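Local coordinates for peptidase M16 inactive domain family protein (Pseudomonas fluorescens, PDB 3GWB), which is probably a non-catalytic member of the M16 metallopeptidase family, whose active members are zinc-dependent hydrolases, at residues A44-D49 against A90-A95; G161-A166 against A228-P233; D265-S270 against R390-L395. All blocks are in the same frame, centred on the assembly; numbering follows the deposited sequence.

Interaction 1 of 3, residues A44-D49 against A90-A95; sequences AGSSQD and AYKDMA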
# COMPACT_ATOMS: atom_id res chain seq x y z
N ALA A 44 -19.36 4.61 -12.29
CA ALA A 44 -19.50 3.17 -12.09
C ALA A 44 -19.05 2.71 -10.70
O ALA A 44 -18.39 1.67 -10.56
CB ALA A 44 -18.69 2.43 -13.15
N GLY A 45 -19.40 3.47 -9.67
CA GLY A 45 -19.04 3.10 -8.31
C GLY A 45 -20.09 2.20 -7.71
O GLY A 45 -21.05 1.82 -8.38
N SER A 46 -19.94 1.87 -6.43
CA SER A 46 -20.87 0.98 -5.75
C SER A 46 -22.30 1.51 -5.70
O SER A 46 -23.25 0.74 -5.53
CB SER A 46 -20.37 0.68 -4.33
OG SER A 46 -20.22 1.86 -3.56
N SER A 47 -22.46 2.82 -5.87
CA SER A 47 -23.79 3.42 -5.85
C SER A 47 -24.63 2.90 -7.03
O SER A 47 -25.84 3.08 -7.06
CB SER A 47 -23.69 4.96 -5.90
OG SER A 47 -23.13 5.42 -7.12
N GLN A 48 -23.97 2.25 -7.98
CA GLN A 48 -24.65 1.70 -9.15
C GLN A 48 -24.87 0.20 -9.00
O GLN A 48 -25.40 -0.44 -9.90
CB GLN A 48 -23.84 1.96 -10.43
CG GLN A 48 -23.62 3.43 -10.80
CD GLN A 48 -24.92 4.22 -10.92
OE1 GLN A 48 -25.95 3.69 -11.34
NE2 GLN A 48 -24.85 5.50 -10.59
N ASP A 49 -24.45 -0.35 -7.86
CA ASP A 49 -24.58 -1.78 -7.59
C ASP A 49 -25.99 -2.34 -7.77
O ASP A 49 -26.16 -3.44 -8.29
CB ASP A 49 -24.12 -2.12 -6.17
CG ASP A 49 -22.61 -2.25 -6.05
OD1 ASP A 49 -21.92 -2.30 -7.10
OD2 ASP A 49 -22.11 -2.31 -4.90
N ALA A 90 -12.30 1.51 -7.57
CA ALA A 90 -13.73 1.74 -7.57
C ALA A 90 -14.11 2.25 -6.18
O ALA A 90 -13.58 1.80 -5.17
CB ALA A 90 -14.49 0.45 -7.89
N TYR A 91 -15.03 3.21 -6.14
CA TYR A 91 -15.47 3.82 -4.90
C TYR A 91 -16.99 3.86 -4.81
O TYR A 91 -17.67 3.01 -5.38
CB TYR A 91 -14.88 5.23 -4.83
CG TYR A 91 -13.39 5.21 -5.13
CD1 TYR A 91 -12.49 4.70 -4.20
CD2 TYR A 91 -12.91 5.60 -6.37
CE1 TYR A 91 -11.13 4.58 -4.50
CE2 TYR A 91 -11.55 5.48 -6.69
CZ TYR A 91 -10.67 4.97 -5.75
OH TYR A 91 -9.34 4.83 -6.05
N LYS A 92 -17.52 4.85 -4.10
CA LYS A 92 -18.96 4.99 -3.94
C LYS A 92 -19.65 5.54 -5.19
O LYS A 92 -20.59 4.93 -5.69
CB LYS A 92 -19.28 5.91 -2.76
CG LYS A 92 -18.85 5.39 -1.40
CD LYS A 92 -19.76 4.29 -0.92
CE LYS A 92 -19.51 3.97 0.55
NZ LYS A 92 -20.52 3.00 1.05
N ASP A 93 -19.18 6.68 -5.69
CA ASP A 93 -19.82 7.25 -6.86
C ASP A 93 -19.01 7.22 -8.16
O ASP A 93 -19.51 7.62 -9.20
CB ASP A 93 -20.34 8.67 -6.57
CG ASP A 93 -19.26 9.62 -6.09
OD1 ASP A 93 -18.14 9.15 -5.80
OD2 ASP A 93 -19.53 10.84 -5.99
N MSE A 94 -17.78 6.74 -8.10
CA MSE A 94 -16.96 6.66 -9.31
C MSE A 94 -16.07 5.42 -9.33
O MSE A 94 -15.87 4.76 -8.31
CB MSE A 94 -16.10 7.92 -9.49
CG MSE A 94 -15.17 8.27 -8.32
SE MSE A 94 -13.92 9.53 -8.73
CE MSE A 94 -14.90 11.02 -8.78
N ALA A 95 -15.57 5.11 -10.52
CA ALA A 95 -14.66 4.00 -10.74
C ALA A 95 -13.63 4.57 -11.71
O ALA A 95 -13.99 5.33 -12.62
CB ALA A 95 -15.38 2.81 -11.38
O HOH W 1 -21.46 5.83 -9.51
O HOH W 2 -22.15 1.97 -1.86
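Ser46 and Ser47 turn their backbone N-H groups onto the carbonyls of Tyr91 and Lys92. Ser46 N donates to Tyr91 O at 2.7 Å, nearly straight at 167°, and Ser47 N donates to Lys92 O at 2.8 Å. Ser47 OG is a second donor to Lys92 O, at 3.0 Å and tilted 21° from the carbonyl plane; with chi1 at 65° it sits between its own N and carbonyl carbon. Putting an alanine here would probably leave Lys92 O with the N-H of this residue alone and cost the ordered water next to it a partner. That water also accepts from Gly45 N at 3.1 Å. Gly45 suits its place because a beta carbon would fall 2.5 Å from Lys92 O, with Tyr91 O and Met94 N crowding it as well. Beside it, Ala44 CB and Ala95 CB meet at 3.8 Å, two small apolar side chains where strand 35-42 has just ended and strand 95-102 begins. Residues 90-95 form the connection of the 85-90/95-102 hairpin, fastened by Tyr91 N to Met94 O, while 44-49 leads into helix 55-62. In active M16 peptidases the helix that probably corresponds to this one bears the HXXEH zinc motif, which helix 55-62 lacks. Asp49 binds Gly54 N and Ala56 N near the start of that helix. Farther out, Lys92 NZ, at the end of a bent chain, bonds to Tyr165 O and His167 O; Ser46 OG bonds to Ser169 OG, and Asp93 OD2 to Gln307 N and Tyr378 OH.

Interaction 2 of 3, residues G161-A166 against A228-P233; sequences GTHPYA and AKIEQP
The linker that joins the two halves of the chain runs past the loop after helix 147-160, and its Ile230 and Pro233 pack on His163 there. Pro233 CB lies over one face of the imidazole, 4.1 Å from the centroid of the His163 ring and 22° off the ring normal, a CH-pi contact. On the opposite face Pro164 CD lies 3.3 Å above the ring plane of His163, so the ring is held between two prolines. The beta carbon of His163 points toward the linker, and CG stands anti to the backbone N (chi1 -176°). Ile230 brings its CG2 methyl obliquely to the same ring and reaches Pro164 more loosely, with CG2 4.5 Å from Pro164 CG. Residues 228-233 run in an extended, polyproline II-like conformation, one natural to Pro233. In the other segment, His163 to Ala166 form a type I beta turn, closed by Ala166 N to His163 O; Pro164 suits its second position, where proline's fixed phi fits. Tyr160 of helix 147-160 meets the His163 ring with planes at about 35°. Both segments also bond to one further loop: Tyr165 OH to Ala308 N and Gln232 OE1 to Arg309 N.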
# COMPACT_ATOMS: atom_id res chain seq x y z
N GLY A 161 -29.07 4.89 5.59
CA GLY A 161 -30.21 3.99 5.49
C GLY A 161 -30.26 3.14 4.23
O GLY A 161 -29.39 2.29 4.01
N THR A 162 -31.27 3.36 3.39
CA THR A 162 -31.41 2.59 2.15
C THR A 162 -30.77 3.25 0.94
O THR A 162 -30.85 2.75 -0.18
CB THR A 162 -32.90 2.31 1.82
OG1 THR A 162 -33.64 3.54 1.87
CG2 THR A 162 -33.49 1.33 2.80
N HIS A 163 -30.13 4.39 1.18
CA HIS A 163 -29.47 5.13 0.11
C HIS A 163 -28.30 4.30 -0.44
O HIS A 163 -27.63 3.60 0.32
CB HIS A 163 -28.95 6.46 0.66
CG HIS A 163 -28.33 7.33 -0.38
ND1 HIS A 163 -29.06 8.20 -1.15
CD2 HIS A 163 -27.04 7.44 -0.79
CE1 HIS A 163 -28.25 8.81 -2.00
NE2 HIS A 163 -27.02 8.37 -1.80
N PRO A 164 -28.05 4.38 -1.75
CA PRO A 164 -26.96 3.64 -2.41
C PRO A 164 -25.56 3.81 -1.81
O PRO A 164 -24.69 2.97 -2.05
CB PRO A 164 -27.04 4.12 -3.86
CG PRO A 164 -28.51 4.32 -4.04
CD PRO A 164 -28.91 5.04 -2.76
N TYR A 165 -25.33 4.87 -1.03
CA TYR A 165 -24.02 5.08 -0.41
C TYR A 165 -23.87 4.30 0.89
O TYR A 165 -22.77 4.14 1.40
CB TYR A 165 -23.77 6.56 -0.09
CG TYR A 165 -23.56 7.49 -1.27
CD1 TYR A 165 -23.24 7.00 -2.53
CD2 TYR A 165 -23.66 8.87 -1.09
CE1 TYR A 165 -23.03 7.88 -3.61
CE2 TYR A 165 -23.45 9.75 -2.14
CZ TYR A 165 -23.13 9.25 -3.40
OH TYR A 165 -22.94 10.14 -4.42
N ALA A 166 -24.99 3.82 1.43
CA ALA A 166 -24.96 3.09 2.69
C ALA A 166 -24.13 1.80 2.72
O ALA A 166 -23.32 1.61 3.62
CB ALA A 166 -26.38 2.79 3.13
N ALA A 228 -28.10 7.83 -14.84
CA ALA A 228 -28.75 8.90 -14.11
C ALA A 228 -28.05 9.15 -12.78
O ALA A 228 -27.50 8.22 -12.18
CB ALA A 228 -30.22 8.56 -13.87
N LYS A 229 -28.07 10.39 -12.33
CA LYS A 229 -27.44 10.74 -11.07
C LYS A 229 -28.24 10.21 -9.89
O LYS A 229 -29.46 10.09 -9.96
CB LYS A 229 -27.28 12.26 -10.97
CG LYS A 229 -26.33 12.83 -12.00
CD LYS A 229 -26.20 14.34 -11.86
CE LYS A 229 -25.19 14.88 -12.85
NZ LYS A 229 -25.04 16.35 -12.70
N ILE A 230 -27.53 9.90 -8.81
CA ILE A 230 -28.16 9.37 -7.60
C ILE A 230 -28.86 10.50 -6.85
O ILE A 230 -28.41 11.64 -6.84
CB ILE A 230 -27.10 8.69 -6.69
CG1 ILE A 230 -26.78 7.28 -7.22
CG2 ILE A 230 -27.62 8.55 -5.26
CD1 ILE A 230 -26.21 7.25 -8.62
N GLU A 231 -29.99 10.17 -6.23
CA GLU A 231 -30.76 11.16 -5.49
C GLU A 231 -30.10 11.50 -4.17
O GLU A 231 -29.17 10.83 -3.74
CB GLU A 231 -32.18 10.63 -5.25
CG GLU A 231 -32.89 10.21 -6.52
CD GLU A 231 -34.39 10.11 -6.36
OE1 GLU A 231 -34.85 9.36 -5.47
OE2 GLU A 231 -35.12 10.77 -7.14
N GLN A 232 -30.57 12.57 -3.53
CA GLN A 232 -30.02 13.01 -2.26
C GLN A 232 -30.57 12.18 -1.11
O GLN A 232 -31.74 11.82 -1.11
CB GLN A 232 -30.36 14.49 -2.02
CG GLN A 232 -29.59 15.44 -2.92
CD GLN A 232 -28.15 15.60 -2.49
OE1 GLN A 232 -27.49 14.63 -2.10
NE2 GLN A 232 -27.63 16.82 -2.57
N PRO A 233 -29.73 11.88 -0.10
CA PRO A 233 -30.15 11.09 1.05
C PRO A 233 -31.02 11.92 1.98
O PRO A 233 -31.05 13.15 1.90
CB PRO A 233 -28.83 10.71 1.71
CG PRO A 233 -28.00 11.94 1.48
CD PRO A 233 -28.31 12.27 0.02

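Interaction 3 of 3, residues D265-S270 against R390-L395; sequences DYAAVS and RQSQEL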
# COMPACT_ATOMS: atom_id res chain seq x y z
N ASP A 265 -19.79 26.36 -0.97
CA ASP A 265 -19.01 26.55 0.26
C ASP A 265 -17.87 25.55 0.42
O ASP A 265 -17.26 25.48 1.48
CB ASP A 265 -19.91 26.46 1.49
CG ASP A 265 -20.93 27.56 1.55
OD1 ASP A 265 -20.64 28.66 1.02
OD2 ASP A 265 -22.01 27.34 2.14
N TYR A 266 -17.58 24.80 -0.63
CA TYR A 266 -16.52 23.80 -0.56
C TYR A 266 -15.20 24.34 -0.02
O TYR A 266 -14.61 23.76 0.89
CB TYR A 266 -16.28 23.19 -1.94
CG TYR A 266 -15.25 22.09 -1.92
CD1 TYR A 266 -15.53 20.87 -1.31
CD2 TYR A 266 -13.99 22.27 -2.48
CE1 TYR A 266 -14.58 19.86 -1.25
CE2 TYR A 266 -13.02 21.27 -2.43
CZ TYR A 266 -13.32 20.06 -1.81
OH TYR A 266 -12.37 19.07 -1.76
N ALA A 267 -14.73 25.44 -0.58
CA ALA A 267 -13.46 26.03 -0.15
C ALA A 267 -13.52 26.46 1.32
O ALA A 267 -12.56 26.27 2.07
CB ALA A 267 -13.10 27.22 -1.04
N ALA A 268 -14.64 27.06 1.71
CA ALA A 268 -14.80 27.53 3.08
C ALA A 268 -14.83 26.38 4.08
O ALA A 268 -14.21 26.46 5.14
CB ALA A 268 -16.07 28.37 3.20
N VAL A 269 -15.55 25.30 3.77
CA VAL A 269 -15.63 24.17 4.69
C VAL A 269 -14.35 23.36 4.68
O VAL A 269 -14.02 22.71 5.68
CB VAL A 269 -16.82 23.23 4.36
CG1 VAL A 269 -18.13 24.01 4.41
CG2 VAL A 269 -16.63 22.57 3.01
N SER A 270 -13.62 23.39 3.57
CA SER A 270 -12.37 22.66 3.49
C SER A 270 -11.36 23.30 4.44
O SER A 270 -10.66 22.62 5.17
CB SER A 270 -11.83 22.67 2.06
OG SER A 270 -12.75 22.05 1.18
N ARG A 390 -7.78 31.40 -5.10
CA ARG A 390 -8.20 32.77 -4.82
C ARG A 390 -9.14 32.80 -3.63
O ARG A 390 -8.87 33.47 -2.63
CB ARG A 390 -8.89 33.37 -6.05
CG ARG A 390 -9.16 34.86 -5.94
CD ARG A 390 -9.87 35.42 -7.16
NE ARG A 390 -11.22 34.88 -7.32
CZ ARG A 390 -11.56 34.00 -8.25
NH1 ARG A 390 -10.66 33.56 -9.12
NH2 ARG A 390 -12.81 33.55 -8.31
N GLN A 391 -10.25 32.07 -3.73
CA GLN A 391 -11.25 32.03 -2.67
C GLN A 391 -10.68 31.58 -1.33
O GLN A 391 -10.96 32.20 -0.30
CB GLN A 391 -12.41 31.11 -3.08
CG GLN A 391 -13.24 31.65 -4.23
CD GLN A 391 -14.39 30.73 -4.61
OE1 GLN A 391 -15.17 30.31 -3.75
NE2 GLN A 391 -14.51 30.43 -5.90
N SER A 392 -9.90 30.50 -1.33
CA SER A 392 -9.32 29.99 -0.10
C SER A 392 -8.51 31.06 0.63
O SER A 392 -8.77 31.36 1.79
CB SER A 392 -8.42 28.79 -0.39
OG SER A 392 -9.19 27.66 -0.76
N GLN A 393 -7.53 31.63 -0.07
CA GLN A 393 -6.68 32.66 0.51
C GLN A 393 -7.44 33.92 0.96
O GLN A 393 -6.92 34.71 1.73
CB GLN A 393 -5.59 33.06 -0.48
CG GLN A 393 -4.61 31.95 -0.84
CD GLN A 393 -3.90 31.38 0.38
OE1 GLN A 393 -3.35 32.12 1.20
NE2 GLN A 393 -3.90 30.06 0.50
N GLU A 394 -8.67 34.08 0.49
CA GLU A 394 -9.45 35.27 0.84
C GLU A 394 -10.52 35.09 1.93
O GLU A 394 -11.13 36.07 2.37
CB GLU A 394 -10.10 35.84 -0.42
CG GLU A 394 -9.10 36.61 -1.28
CD GLU A 394 -9.68 37.03 -2.62
OE1 GLU A 394 -10.85 37.46 -2.67
OE2 GLU A 394 -8.94 36.95 -3.63
N LEU A 395 -10.74 33.85 2.36
CA LEU A 395 -11.73 33.58 3.39
C LEU A 395 -11.44 34.29 4.71
O LEU A 395 -10.28 34.44 5.10
CB LEU A 395 -11.84 32.08 3.64
CG LEU A 395 -12.42 31.27 2.49
CD1 LEU A 395 -12.26 29.78 2.77
CD2 LEU A 395 -13.89 31.64 2.31
O HOH W 3 -9.77 25.90 1.21
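Leu395 points its CD1 methyl into the backbone of helix 266-277, 3.4 Å from Ala268 CA, tighter than usual van der Waals contact, and 3.6 Å from Ala267 O. Its other methyl, CD2, lies 4.0 Å from Ala268 CB. Both branch from CG, anti to the carbonyl carbon (chi1 -68°), on a beta carbon directed at that helix. Next to it, Ala267 aims CB at helix 384-394, 3.9 Å from Ser392 OG and 4.4 Å from Gln391 CB. Small residues suit this meeting, since Ala267 and Ser392 bring their CA atoms within 5.7 Å. Leu395 also packs on Val400 of helix 397-407 and Ala268 on Ala403 there, placing the contact in the helical layer of the chain's second half. A single water bridges the two helices, donating to Ala267 O at 2.9 Å and to Ser392 OG at 2.7 Å; Ser392 OG also bonds to Phe388 O. Lys351 NZ binds the carbonyls of Ser392, Gln393 and Leu395, and its charge would probably offset the negative end of the helix dipole. With no direct hydrogen bond between the two segments, they are joined by van der Waals contact and one water that gives both oxygens a partner.

Interactions 1 and 2 adjoin, their centres 11 Å apart. Besides the bond of Lys92 that crosses between them, Ser47 O packs against Pro164 CB at 3.6 Å and Asp93 CB against Tyr165 OH at 3.7 Å. Gln307 is a partner common to both, its side-chain OE1 accepting from Ile230 N. Interaction 1 lies where strands of the first half's sheet give way to loops, close to helix 55-62, the probable counterpart of the zinc-motif helix of active relatives; interaction 2 sets the linker beside it. Interaction 3 stands apart in the second half, its centre 28 Å from that of interaction 1 and 27 Å from that of interaction 2, with nearest atoms about 11 and 12 Å away.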